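SusD superfamily protein (PDB 3MYV) probably binds polysaccharides at the cell outer membrane of Bacteroides vulgatus, as other members of the SusD family do during glycan uptake. Local coordinates at residues F166-L171 against A194-I199; A108-T113 against V175-E180; A142-H147 against A161-F166; Y81-A86 against L119-L124; Y130-D135 against L201-N206. All blocks are in the same frame, centred on the assembly; numbering follows the deposited sequence.

Interactions 1 and 4 lie in the core: both are antiparallel helix pairs joined by aliphatic side chains, with a cysteine added in interaction 4, and they touch through Ile167 and Ile199 against Phe122. Interactions 2 and 3 are only partly buried, and set an end of helix 160-177 against something else: its last turn meets helix 103-128 at a glycine, while its first turns meet a loop through Phe166, which interactions 1 and 3 share. Gln121 of interaction 4 bonds the backbone of that loop and of the strand end before it. Interaction 5 is a surface contact where helix 189-202, also used by interaction 1, runs out; there aromatic rings and a bridging water take over from aliphatic packing.

Interaction 1 (F166-L171 against A194-I199); sequences FIIETL and ALLARI. With EDO (1,2-ethanediol), chain I.
The guanidinium of Arg198, which takes no part in the packing between the two helices, has a 1,2-ethanediol at its edge, near its plane: Arg198 NH1 donates to EDO O2 at 2.7 Å. The other flat group, the Phe166 ring, has Thr170 OG1 over one face, 3.1 Å above the plane and toward the rim. That hydroxyl donates to Phe166 O (Thr170 OG1 to Phe166 O 2.7 Å), from the opposite side of the carbonyl plane to Thr170 N. The helices themselves meet through aliphatic groups. Ile199 CD1 lies 3.5 Å from Ile167 CG2, the two side chains crossing at about a right angle, and 3.7 Å from Leu171 CD2. Ile199 CG2 lies against Ile168 CG1 at 3.6 Å. Leu171 slides past Leu196 in the opposite direction, and its CD2 comes 3.8 Å from Leu195 CG. A methionine in place of Arg198 would probably leave the Glu336 carboxylate without its salt-bridge mate and Val331 O without this donor. The axes of the two short segments approach to 10.3 Å and run roughly antiparallel, at 152°, consistent with the TPR-like helical scaffold of the family. Helix 103-128 packs on Ile199 through Phe122, helix 206-223 on Leu196 through Leu212, and strand 329-333 on Leu195 through Leu332.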
# COMPACT_ATOMS: atom_id res chain seq x y z
N PHE A 166 0.66 13.25 -13.58
CA PHE A 166 1.32 14.04 -12.57
C PHE A 166 2.17 13.21 -11.59
O PHE A 166 3.31 13.58 -11.28
CB PHE A 166 0.30 14.85 -11.75
CG PHE A 166 0.87 15.45 -10.50
CD1 PHE A 166 1.72 16.54 -10.58
CD2 PHE A 166 0.55 14.94 -9.27
CE1 PHE A 166 2.28 17.09 -9.44
CE2 PHE A 166 1.08 15.50 -8.11
CZ PHE A 166 1.94 16.58 -8.20
N ILE A 167 1.59 12.14 -11.07
CA ILE A 167 2.27 11.26 -10.13
C ILE A 167 3.57 10.71 -10.72
O ILE A 167 4.63 10.72 -10.07
CB ILE A 167 1.31 10.10 -9.69
CG1 ILE A 167 0.21 10.63 -8.78
CG2 ILE A 167 2.08 9.00 -8.98
CD1 ILE A 167 -1.11 9.76 -8.82
N ILE A 168 3.52 10.23 -11.95
CA ILE A 168 4.70 9.61 -12.56
C ILE A 168 5.82 10.63 -12.82
O ILE A 168 6.99 10.40 -12.48
CB ILE A 168 4.32 8.81 -13.83
CG1 ILE A 168 3.54 7.53 -13.41
CG2 ILE A 168 5.59 8.45 -14.64
CD1 ILE A 168 2.65 6.93 -14.51
N GLU A 169 5.46 11.78 -13.38
CA GLU A 169 6.41 12.86 -13.66
C GLU A 169 7.06 13.35 -12.37
O GLU A 169 8.26 13.62 -12.33
CB GLU A 169 5.73 14.05 -14.33
CG GLU A 169 5.70 14.01 -15.83
CD GLU A 169 5.03 15.25 -16.45
OE1 GLU A 169 5.13 16.37 -15.87
OE2 GLU A 169 4.39 15.08 -17.51
N THR A 170 6.24 13.49 -11.34
CA THR A 170 6.72 13.91 -10.03
C THR A 170 7.73 12.93 -9.45
O THR A 170 8.80 13.32 -8.98
CB THR A 170 5.53 14.08 -9.09
OG1 THR A 170 4.70 15.11 -9.60
CG2 THR A 170 6.01 14.44 -7.70
N LEU A 171 7.39 11.65 -9.49
CA LEU A 171 8.25 10.64 -8.91
C LEU A 171 9.51 10.41 -9.76
O LEU A 171 10.58 10.25 -9.21
CB LEU A 171 7.42 9.36 -8.68
CG LEU A 171 7.77 8.35 -7.61
CD1 LEU A 171 8.23 8.94 -6.30
CD2 LEU A 171 6.53 7.45 -7.48
N ALA A 194 11.06 2.02 -5.92
CA ALA A 194 10.16 0.89 -5.72
C ALA A 194 8.70 1.34 -5.94
O ALA A 194 7.92 0.66 -6.62
CB ALA A 194 10.36 0.26 -4.31
N LEU A 195 8.34 2.51 -5.39
CA LEU A 195 6.99 3.03 -5.53
C LEU A 195 6.67 3.33 -7.01
O LEU A 195 5.58 3.01 -7.50
CB LEU A 195 6.82 4.30 -4.66
CG LEU A 195 5.48 5.02 -4.69
CD1 LEU A 195 4.32 4.11 -4.35
CD2 LEU A 195 5.47 6.26 -3.78
N LEU A 196 7.63 3.94 -7.70
CA LEU A 196 7.50 4.26 -9.13
C LEU A 196 7.30 3.00 -9.98
O LEU A 196 6.52 3.01 -10.93
CB LEU A 196 8.74 5.03 -9.61
CG LEU A 196 8.75 5.51 -11.07
CD1 LEU A 196 7.48 6.33 -11.35
CD2 LEU A 196 10.00 6.29 -11.44
N ALA A 197 8.02 1.90 -9.65
CA ALA A 197 7.81 0.64 -10.38
C ALA A 197 6.38 0.17 -10.18
O ALA A 197 5.74 -0.28 -11.13
CB ALA A 197 8.80 -0.43 -9.96
N ARG A 198 5.87 0.27 -8.94
CA ARG A 198 4.46 -0.10 -8.67
C ARG A 198 3.52 0.75 -9.50
O ARG A 198 2.56 0.24 -10.11
CB ARG A 198 4.15 0.02 -7.17
CG ARG A 198 2.72 -0.28 -6.76
CD ARG A 198 2.40 0.37 -5.43
NE ARG A 198 3.07 -0.32 -4.32
CZ ARG A 198 2.97 0.06 -3.05
NH1 ARG A 198 2.25 1.13 -2.72
NH2 ARG A 198 3.60 -0.63 -2.11
N ILE A 199 3.76 2.07 -9.50
CA ILE A 199 2.85 2.98 -10.18
C ILE A 199 2.88 2.75 -11.70
O ILE A 199 1.83 2.76 -12.35
CB ILE A 199 3.09 4.47 -9.75
CG1 ILE A 199 2.63 4.66 -8.29
CG2 ILE A 199 2.34 5.47 -10.66
CD1 ILE A 199 3.15 5.95 -7.61
C1 EDO I . 0.05 -0.26 1.06
O1 EDO I . -0.68 -1.02 0.10
C2 EDO I . 1.36 0.26 0.45
O2 EDO I . 1.17 1.50 -0.31

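Interaction 2 (A108-T113 against V175-E180)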
# COMPACT_ATOMS: atom_id res chain seq x y z
N ALA A 108 17.79 16.80 -1.79
CA ALA A 108 17.30 15.49 -1.35
C ALA A 108 15.94 15.62 -0.65
O ALA A 108 15.00 14.83 -0.88
CB ALA A 108 18.31 14.84 -0.42
N LEU A 109 15.83 16.62 0.21
CA LEU A 109 14.58 16.89 0.92
C LEU A 109 13.46 17.33 -0.03
O LEU A 109 12.31 16.92 0.12
CB LEU A 109 14.81 17.90 2.03
CG LEU A 109 15.64 17.39 3.21
CD1 LEU A 109 16.09 18.56 4.13
CD2 LEU A 109 14.87 16.35 4.00
N LYS A 110 13.80 18.14 -1.03
CA LYS A 110 12.83 18.52 -2.06
C LYS A 110 12.29 17.27 -2.78
O LYS A 110 11.08 17.09 -2.92
CB LYS A 110 13.45 19.47 -3.07
CG LYS A 110 12.55 19.81 -4.26
CD LYS A 110 13.22 20.80 -5.22
CE LYS A 110 12.44 20.89 -6.55
NZ LYS A 110 13.06 21.87 -7.51
N GLY A 111 13.20 16.41 -3.23
CA GLY A 111 12.82 15.15 -3.89
C GLY A 111 11.94 14.27 -3.02
O GLY A 111 10.94 13.68 -3.48
N GLU A 112 12.31 14.20 -1.75
CA GLU A 112 11.59 13.35 -0.81
C GLU A 112 10.18 13.88 -0.60
O GLU A 112 9.23 13.12 -0.56
CB GLU A 112 12.35 13.26 0.53
CG GLU A 112 11.70 12.33 1.53
CD GLU A 112 12.39 12.26 2.88
OE1 GLU A 112 13.44 12.91 3.08
OE2 GLU A 112 11.85 11.54 3.77
N THR A 113 10.06 15.20 -0.47
CA THR A 113 8.75 15.86 -0.38
C THR A 113 7.88 15.55 -1.61
O THR A 113 6.69 15.28 -1.49
CB THR A 113 8.91 17.38 -0.21
OG1 THR A 113 9.70 17.65 0.96
CG2 THR A 113 7.53 18.09 -0.10
N VAL A 175 13.16 10.95 -7.86
CA VAL A 175 14.22 9.95 -7.87
C VAL A 175 15.54 10.61 -8.24
O VAL A 175 16.57 10.30 -7.63
CB VAL A 175 13.89 8.77 -8.82
CG1 VAL A 175 15.18 7.90 -9.09
CG2 VAL A 175 12.76 7.88 -8.22
N THR A 176 15.54 11.53 -9.21
CA THR A 176 16.81 12.12 -9.63
C THR A 176 17.39 13.01 -8.53
O THR A 176 18.59 13.22 -8.51
CB THR A 176 16.70 12.94 -10.95
OG1 THR A 176 15.92 14.12 -10.73
CG2 THR A 176 16.07 12.09 -12.10
N LEU A 177 16.55 13.55 -7.65
CA LEU A 177 17.01 14.44 -6.57
C LEU A 177 17.41 13.76 -5.26
O LEU A 177 18.11 14.36 -4.45
CB LEU A 177 15.91 15.44 -6.23
CG LEU A 177 15.48 16.36 -7.37
CD1 LEU A 177 14.38 17.29 -6.89
CD2 LEU A 177 16.69 17.11 -7.90
N MSE A 178 16.94 12.54 -5.03
CA MSE A 178 17.01 11.90 -3.71
C MSE A 178 18.31 11.16 -3.38
O MSE A 178 19.05 10.73 -4.27
CB MSE A 178 15.81 10.94 -3.56
CG MSE A 178 14.49 11.68 -3.33
SE MSE A 178 13.00 10.51 -3.40
CE MSE A 178 13.18 9.88 -1.57
N SER A 179 18.57 11.02 -2.09
CA SER A 179 19.72 10.32 -1.59
C SER A 179 19.46 8.84 -1.46
O SER A 179 18.35 8.43 -1.13
CB SER A 179 20.13 10.87 -0.22
OG SER A 179 21.10 10.03 0.36
N GLU A 180 20.48 8.03 -1.70
CA GLU A 180 20.40 6.58 -1.48
C GLU A 180 20.58 6.19 -0.03
O GLU A 180 20.26 5.05 0.33
CB GLU A 180 21.43 5.85 -2.33
CG GLU A 180 21.10 5.96 -3.80
CD GLU A 180 21.92 5.07 -4.67
OE1 GLU A 180 23.11 4.84 -4.31
OE2 GLU A 180 21.36 4.62 -5.72
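Met178, a selenomethionine, has CG anti to its carbonyl carbon (chi1 -74°), which lays CG against the backbone of Gly111, while the bend at chi3 (82°) brings CE round to Glu112. This is a helix-end contact at a glycine: the last turn of helix 160-177, and the first residue to leave it, rest on helix 103-128 in the helical scaffold of the SusD family. Met178 CG lies 3.6 Å from Gly111 C, and Met178 CE is 4.1 Å from Glu112 CB. Leu177 sets its CB 3.9 Å from Gly111 CA. A CB on Gly111 would fall 2.9 Å from both Leu177 CB and Met178 CG, so this close backbone approach depends on the glycine. Beside it, the extended aliphatic chain of Lys110 passes Leu177 CD1 at 4.1 Å from its CD. Glu112 sends its carboxylate away, to Tyr24 and Arg186. One turn back along helix 103-128, Ala108 CA makes a CA-H...O contact with Leu177 O at 3.4 Å.

Interaction 3 (A142-H147 against A161-F166)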
# COMPACT_ATOMS: atom_id res chain seq x y z
N ALA A 142 -9.64 11.81 -7.55
CA ALA A 142 -9.83 12.83 -6.53
C ALA A 142 -9.44 14.17 -7.15
O ALA A 142 -8.87 14.22 -8.25
CB ALA A 142 -8.94 12.52 -5.34
N PRO A 143 -9.73 15.27 -6.45
CA PRO A 143 -9.07 16.53 -6.81
C PRO A 143 -7.55 16.33 -6.81
O PRO A 143 -7.01 15.57 -5.98
CB PRO A 143 -9.52 17.49 -5.70
CG PRO A 143 -10.79 16.96 -5.25
CD PRO A 143 -10.66 15.46 -5.33
N LEU A 144 -6.88 16.98 -7.75
CA LEU A 144 -5.47 16.74 -8.02
C LEU A 144 -4.63 17.88 -7.46
O LEU A 144 -4.70 19.01 -7.97
CB LEU A 144 -5.28 16.62 -9.54
CG LEU A 144 -3.84 16.41 -10.05
CD1 LEU A 144 -3.21 15.23 -9.39
CD2 LEU A 144 -3.81 16.28 -11.60
N ILE A 145 -3.84 17.61 -6.42
CA ILE A 145 -3.00 18.66 -5.80
C ILE A 145 -1.64 18.66 -6.47
O ILE A 145 -0.63 18.15 -5.94
CB ILE A 145 -2.88 18.48 -4.26
CG1 ILE A 145 -4.26 18.17 -3.64
CG2 ILE A 145 -2.29 19.71 -3.60
CD1 ILE A 145 -5.39 19.19 -3.97
N ASP A 146 -1.64 19.24 -7.67
CA ASP A 146 -0.47 19.32 -8.52
C ASP A 146 0.10 20.73 -8.52
O ASP A 146 0.87 21.08 -9.40
CB ASP A 146 -0.78 18.84 -9.94
CG ASP A 146 -1.80 19.72 -10.67
OD1 ASP A 146 -2.38 20.60 -10.02
OD2 ASP A 146 -2.03 19.52 -11.89
N HIS A 147 -0.27 21.51 -7.50
CA HIS A 147 0.19 22.88 -7.34
C HIS A 147 -0.14 23.37 -5.94
O HIS A 147 -0.88 22.72 -5.19
CB HIS A 147 -0.53 23.81 -8.32
CG HIS A 147 -2.01 23.83 -8.13
ND1 HIS A 147 -2.83 22.81 -8.56
CD2 HIS A 147 -2.82 24.74 -7.54
CE1 HIS A 147 -4.08 23.09 -8.26
NE2 HIS A 147 -4.11 24.26 -7.63
N ALA A 161 -6.45 9.45 -15.23
CA ALA A 161 -5.34 9.64 -16.21
C ALA A 161 -4.53 10.90 -15.90
O ALA A 161 -3.30 10.85 -15.85
CB ALA A 161 -5.85 9.69 -17.65
N GLN A 162 -5.20 12.02 -15.63
CA GLN A 162 -4.50 13.26 -15.23
C GLN A 162 -3.68 13.10 -13.95
O GLN A 162 -2.56 13.63 -13.86
CB GLN A 162 -5.49 14.41 -15.05
CG GLN A 162 -6.00 14.95 -16.40
CD GLN A 162 -7.16 15.92 -16.28
OE1 GLN A 162 -8.04 15.79 -15.41
NE2 GLN A 162 -7.16 16.91 -17.14
N ALA A 163 -4.21 12.35 -12.99
CA ALA A 163 -3.48 12.11 -11.72
C ALA A 163 -2.22 11.27 -11.95
O ALA A 163 -1.14 11.61 -11.46
CB ALA A 163 -4.38 11.48 -10.73
N TYR A 164 -2.36 10.18 -12.70
CA TYR A 164 -1.19 9.36 -13.06
C TYR A 164 -0.10 10.14 -13.81
O TYR A 164 1.10 9.99 -13.51
CB TYR A 164 -1.60 8.11 -13.86
CG TYR A 164 -1.98 6.92 -12.99
CD1 TYR A 164 -1.01 6.00 -12.56
CD2 TYR A 164 -3.30 6.69 -12.62
CE1 TYR A 164 -1.35 4.92 -11.76
CE2 TYR A 164 -3.66 5.61 -11.84
CZ TYR A 164 -2.68 4.72 -11.42
OH TYR A 164 -3.06 3.64 -10.67
N ASP A 165 -0.50 10.96 -14.78
CA ASP A 165 0.47 11.78 -15.51
C ASP A 165 1.32 12.60 -14.53
O ASP A 165 2.56 12.60 -14.60
CB ASP A 165 -0.23 12.70 -16.52
CG ASP A 165 -0.83 11.95 -17.71
OD1 ASP A 165 -0.65 10.72 -17.83
OD2 ASP A 165 -1.49 12.60 -18.52
N PHE A 166 0.66 13.25 -13.58
CA PHE A 166 1.32 14.04 -12.57
C PHE A 166 2.17 13.21 -11.59
O PHE A 166 3.31 13.58 -11.28
CB PHE A 166 0.30 14.85 -11.75
CG PHE A 166 0.87 15.45 -10.50
CD1 PHE A 166 1.72 16.54 -10.58
CD2 PHE A 166 0.55 14.94 -9.27
CE1 PHE A 166 2.28 17.09 -9.44
CE2 PHE A 166 1.08 15.50 -8.11
CZ PHE A 166 1.94 16.58 -8.20
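Leu144 and Asp146, on either side of Ile145 at the centre of an inverse gamma turn, close on Phe166 where the loop after strand 140-143 passes the start of helix 160-177. Strand 140-143 pairs antiparallel with strand 157-159, which leads straight into that helix, so the contact packs the loop after one strand of this hairpin against the helix that follows the other. Asp146 CB makes a CH-pi contact over one face of the Phe166 ring, 3.6 Å from the centroid and 19° off the normal; Thr170 OG1 sits on the opposite face. Leu144 has CG anti to the backbone N (chi1 178°), which directs CG toward the helix. Its CD1 lies 3.8 Å from Phe166 CD2 and 3.9 Å from Ala163 CA, and Leu144 CD2 is 3.7 Å from Gln162 O. Ile145 O, which accepts from Trp87 NE1, comes obliquely to Phe166 CZ at 3.8 Å. Asp146 turns its carboxylate off the ring toward His147, whose NE2 bonds Glu153 on the far side. Asp146 OD1 takes the His147 ND1 hydrogen at 2.7 Å and 166°, with the oxygen in the imidazole plane.

Interaction 4 (Y81-A86 against L119-L124)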
# COMPACT_ATOMS: atom_id res chain seq x y z
N TYR A 81 -4.51 16.58 3.63
CA TYR A 81 -3.84 17.43 4.58
C TYR A 81 -2.33 17.37 4.36
O TYR A 81 -1.65 18.40 4.35
CB TYR A 81 -4.21 17.03 6.04
CG TYR A 81 -3.70 18.03 7.06
CD1 TYR A 81 -2.40 17.94 7.57
CD2 TYR A 81 -4.50 19.08 7.49
CE1 TYR A 81 -1.93 18.84 8.48
CE2 TYR A 81 -4.02 20.01 8.41
CZ TYR A 81 -2.73 19.88 8.89
OH TYR A 81 -2.24 20.78 9.79
N ILE A 82 -1.80 16.18 4.17
CA ILE A 82 -0.39 16.00 3.93
C ILE A 82 0.04 16.70 2.63
O ILE A 82 1.09 17.36 2.60
CB ILE A 82 0.00 14.51 3.93
CG1 ILE A 82 -0.21 13.88 5.32
CG2 ILE A 82 1.48 14.32 3.52
CD1 ILE A 82 -0.24 12.32 5.31
N LEU A 83 -0.76 16.57 1.58
CA LEU A 83 -0.48 17.24 0.31
C LEU A 83 -0.37 18.76 0.47
O LEU A 83 0.50 19.38 -0.10
CB LEU A 83 -1.58 16.90 -0.70
CG LEU A 83 -1.43 15.53 -1.40
CD1 LEU A 83 -2.74 15.04 -2.02
CD2 LEU A 83 -0.32 15.57 -2.49
N ARG A 84 -1.27 19.36 1.24
CA ARG A 84 -1.20 20.78 1.51
C ARG A 84 0.10 21.13 2.21
O ARG A 84 0.76 22.11 1.82
CB ARG A 84 -2.37 21.24 2.40
CG ARG A 84 -2.24 22.71 2.86
CD ARG A 84 -3.06 23.00 4.10
NE ARG A 84 -4.42 23.37 3.73
N GLU A 85 0.44 20.40 3.28
CA GLU A 85 1.70 20.71 4.03
C GLU A 85 2.93 20.49 3.14
O GLU A 85 3.92 21.27 3.19
CB GLU A 85 1.82 19.89 5.33
CG GLU A 85 0.74 20.13 6.37
CD GLU A 85 0.74 21.55 6.90
OE1 GLU A 85 1.76 21.96 7.47
OE2 GLU A 85 -0.28 22.25 6.74
N ALA A 86 2.88 19.45 2.31
CA ALA A 86 3.99 19.14 1.40
C ALA A 86 4.21 20.27 0.39
O ALA A 86 5.35 20.67 0.13
CB ALA A 86 3.72 17.83 0.67
N LEU A 119 2.93 9.67 -3.42
CA LEU A 119 2.27 8.59 -2.69
C LEU A 119 0.84 8.96 -2.25
O LEU A 119 -0.12 8.20 -2.49
CB LEU A 119 3.11 8.21 -1.46
CG LEU A 119 2.57 7.08 -0.59
CD1 LEU A 119 2.28 5.84 -1.46
CD2 LEU A 119 3.58 6.76 0.51
N CYS A 120 0.69 10.16 -1.68
CA CYS A 120 -0.61 10.63 -1.23
C CYS A 120 -1.58 10.71 -2.40
O CYS A 120 -2.71 10.21 -2.34
CB CYS A 120 -0.48 12.01 -0.60
SG CYS A 120 0.31 11.97 1.03
N GLN A 121 -1.15 11.35 -3.48
CA GLN A 121 -2.06 11.48 -4.63
C GLN A 121 -2.39 10.12 -5.23
O GLN A 121 -3.54 9.89 -5.70
CB GLN A 121 -1.49 12.44 -5.66
CG GLN A 121 -2.56 12.85 -6.72
CD GLN A 121 -3.59 13.82 -6.15
OE1 GLN A 121 -3.23 14.90 -5.66
NE2 GLN A 121 -4.90 13.48 -6.28
N PHE A 122 -1.42 9.21 -5.24
CA PHE A 122 -1.65 7.85 -5.77
C PHE A 122 -2.72 7.11 -4.96
O PHE A 122 -3.65 6.56 -5.53
CB PHE A 122 -0.33 7.05 -5.81
CG PHE A 122 -0.50 5.58 -6.15
CD1 PHE A 122 -0.98 5.18 -7.40
CD2 PHE A 122 -0.11 4.59 -5.26
CE1 PHE A 122 -1.11 3.82 -7.72
CE2 PHE A 122 -0.22 3.24 -5.58
CZ PHE A 122 -0.72 2.86 -6.82
N ASP A 123 -2.59 7.16 -3.64
CA ASP A 123 -3.57 6.54 -2.77
C ASP A 123 -4.97 7.14 -2.96
O ASP A 123 -5.95 6.39 -3.15
CB ASP A 123 -3.10 6.62 -1.32
CG ASP A 123 -1.96 5.63 -1.02
OD1 ASP A 123 -1.83 4.64 -1.78
OD2 ASP A 123 -1.19 5.86 -0.06
N LEU A 124 -5.06 8.46 -3.02
CA LEU A 124 -6.34 9.11 -3.35
C LEU A 124 -6.92 8.64 -4.68
O LEU A 124 -8.14 8.48 -4.80
CB LEU A 124 -6.23 10.64 -3.37
CG LEU A 124 -6.06 11.29 -1.99
CD1 LEU A 124 -5.51 12.74 -2.11
CD2 LEU A 124 -7.38 11.25 -1.18
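Ile82 meets Cys120 first: its CG2, anti to the backbone N, lies 3.6 Å from Cys120 SG. The thiol is turned anti to its own carbonyl carbon (chi1 -73°), toward the isoleucine. Ile82 also packs on Leu26 and Met27 of helix 13-27. Next in line, Leu83 is the main contributor from this helix. Its CG rests 3.7 Å from Cys120 CB, and its CD1 meets Leu124 CD1 tip to tip at 3.6 Å. The helices are antiparallel neighbours, and the axes of the two short segments approach to 9.9 Å, at 152°, as expected in the TPR-like helical scaffold of the SusD family. Gln121 crosses Leu83 at about a right angle, its OE1 3.7 Å from Leu83 CD1. This buried amide is satisfied by the end of strand 140-143 and the loop after it: OE1 accepts from Ile145 N and NE2 donates to Pro143 O. An alanine in place of Leu83 would probably open a gap beside Cys120 CB, leave Leu124 CD1 without this apolar partner, and remove the methyl that lies against Gln121 OE1. A turn further on, Ala86 packs on Thr113 and Ile117, nearer the N-terminal end of helix 103-128.

Interaction 5 (Y130-D135 against L201-N206); sequences YPYTKD and LYHDDN
Tyr202 faces Tyr132 and Thr133 with its carbonyl: Tyr202 O lies 3.8 Å from Thr133 CG2 and is joined to the backbone opposite by a water. That water donates to Tyr202 O at 2.8 Å and accepts from Thr133 N at 3.1 Å, so it bridges the two chain segments. The Tyr202 ring turns elsewhere, edge-to-face with Phe122 and in a cation-pi contact with Arg403. His203 follows and makes the main side-chain contact. Its CD2 stands 3.4 Å above the plane of the Tyr132 ring, over the centre, with the two rings tilted at 43°, and Tyr164 of helix 160-177 adds a third ring beside both. His203 O also approaches Tyr132 CE2, at 3.3 Å. The imidazole is fixed in rotation from its other side: His203 ND1 donates to Asp205 OD2 at 2.7 Å and 168°, with the oxygen in the ring plane but the donor above the carboxylate plane. Asp204 crosses Thr133 at about a right angle, its CG 3.9 Å from Thr133 CG2, while Thr133 OG1 bonds Arg403 O. Asp205 then stands at the N-cap position of helix 206-223, without a capping bond from its side chain. The positive phi of Asp204 (64°) and the bonds back into the last turn of helix 189-202 make this end a Schellman motif, here forming the tight turn between two consecutive helices.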
# COMPACT_ATOMS: atom_id res chain seq x y z
N TYR A 130 -11.80 4.86 -10.37
CA TYR A 130 -11.80 3.50 -10.86
C TYR A 130 -10.37 3.17 -11.34
O TYR A 130 -9.59 4.09 -11.69
CB TYR A 130 -12.85 3.34 -11.98
CG TYR A 130 -14.27 3.29 -11.47
CD1 TYR A 130 -14.95 4.46 -11.13
CD2 TYR A 130 -14.92 2.08 -11.29
CE1 TYR A 130 -16.24 4.41 -10.63
CE2 TYR A 130 -16.22 2.03 -10.81
CZ TYR A 130 -16.88 3.19 -10.48
OH TYR A 130 -18.18 3.13 -10.00
N PRO A 131 -10.00 1.88 -11.34
CA PRO A 131 -8.64 1.54 -11.76
C PRO A 131 -8.29 2.12 -13.11
O PRO A 131 -9.09 2.06 -14.06
CB PRO A 131 -8.68 -0.01 -11.84
CG PRO A 131 -9.75 -0.38 -10.90
CD PRO A 131 -10.78 0.68 -11.00
N TYR A 132 -7.08 2.67 -13.21
CA TYR A 132 -6.62 3.19 -14.49
C TYR A 132 -6.85 2.21 -15.62
O TYR A 132 -7.28 2.61 -16.72
CB TYR A 132 -5.13 3.56 -14.44
CG TYR A 132 -4.63 4.02 -15.79
CD1 TYR A 132 -4.78 5.33 -16.18
CD2 TYR A 132 -4.06 3.12 -16.71
CE1 TYR A 132 -4.35 5.77 -17.40
CE2 TYR A 132 -3.64 3.55 -17.94
CZ TYR A 132 -3.78 4.88 -18.29
OH TYR A 132 -3.38 5.32 -19.53
N THR A 133 -6.56 0.94 -15.36
CA THR A 133 -6.62 -0.09 -16.39
C THR A 133 -8.04 -0.40 -16.84
O THR A 133 -8.22 -0.99 -17.88
CB THR A 133 -5.91 -1.39 -15.92
OG1 THR A 133 -6.28 -1.68 -14.57
CG2 THR A 133 -4.40 -1.21 -15.99
N LYS A 134 -9.07 0.06 -16.12
CA LYS A 134 -10.46 -0.14 -16.61
C LYS A 134 -10.76 0.58 -17.94
O LYS A 134 -11.45 0.05 -18.82
CB LYS A 134 -11.50 0.30 -15.56
CG LYS A 134 -12.94 0.01 -15.98
CD LYS A 134 -13.92 0.45 -14.92
CE LYS A 134 -15.32 0.01 -15.29
NZ LYS A 134 -16.31 0.57 -14.32
N ASP A 135 -10.21 1.77 -18.07
CA ASP A 135 -10.72 2.73 -19.04
C ASP A 135 -9.69 3.79 -19.40
O ASP A 135 -10.04 4.93 -19.73
CB ASP A 135 -11.95 3.40 -18.42
CG ASP A 135 -11.63 4.22 -17.18
OD1 ASP A 135 -10.46 4.21 -16.73
OD2 ASP A 135 -12.55 4.90 -16.68
N LEU A 201 3.32 -0.05 -13.09
CA LEU A 201 2.54 -1.29 -13.25
C LEU A 201 1.04 -1.03 -13.20
O LEU A 201 0.28 -1.50 -14.07
CB LEU A 201 2.95 -2.33 -12.17
CG LEU A 201 2.36 -3.74 -12.27
CD1 LEU A 201 3.04 -4.49 -13.41
CD2 LEU A 201 2.47 -4.54 -10.94
N TYR A 202 0.62 -0.26 -12.20
CA TYR A 202 -0.76 0.17 -12.10
C TYR A 202 -1.21 0.97 -13.33
O TYR A 202 -2.38 0.96 -13.67
CB TYR A 202 -1.00 1.01 -10.86
CG TYR A 202 -1.28 0.26 -9.56
CD1 TYR A 202 -0.34 -0.59 -8.99
CD2 TYR A 202 -2.47 0.47 -8.88
CE1 TYR A 202 -0.59 -1.24 -7.80
CE2 TYR A 202 -2.71 -0.15 -7.67
CZ TYR A 202 -1.78 -0.99 -7.14
OH TYR A 202 -2.04 -1.63 -5.97
N HIS A 203 -0.27 1.69 -13.94
CA HIS A 203 -0.53 2.49 -15.13
C HIS A 203 -0.44 1.71 -16.47
O HIS A 203 -0.62 2.29 -17.55
CB HIS A 203 0.43 3.68 -15.14
CG HIS A 203 0.01 4.81 -16.05
ND1 HIS A 203 0.83 5.30 -17.05
CD2 HIS A 203 -1.13 5.54 -16.10
CE1 HIS A 203 0.20 6.29 -17.68
NE2 HIS A 203 -0.99 6.46 -17.11
N ASP A 204 -0.24 0.39 -16.39
CA ASP A 204 -0.05 -0.49 -17.57
C ASP A 204 1.22 -0.18 -18.37
O ASP A 204 1.32 -0.57 -19.55
CB ASP A 204 -1.28 -0.44 -18.52
CG ASP A 204 -1.82 -1.83 -18.88
OD1 ASP A 204 -1.23 -2.87 -18.51
OD2 ASP A 204 -2.87 -1.89 -19.55
N ASP A 205 2.19 0.50 -17.77
CA ASP A 205 3.47 0.75 -18.42
C ASP A 205 4.36 -0.45 -18.08
O ASP A 205 5.32 -0.34 -17.33
CB ASP A 205 4.12 2.04 -17.91
CG ASP A 205 3.36 3.30 -18.26
OD1 ASP A 205 2.84 3.45 -19.40
OD2 ASP A 205 3.31 4.18 -17.36
N ASN A 206 4.04 -1.61 -18.64
CA ASN A 206 4.72 -2.85 -18.27
C ASN A 206 6.21 -2.86 -18.57
O ASN A 206 6.97 -3.34 -17.75
CB ASN A 206 4.00 -4.04 -18.91
CG ASN A 206 2.58 -4.17 -18.39
OD1 ASN A 206 1.62 -4.16 -19.14
ND2 ASN A 206 2.46 -4.22 -17.08
O HOH W 1 -4.98 0.22 -12.81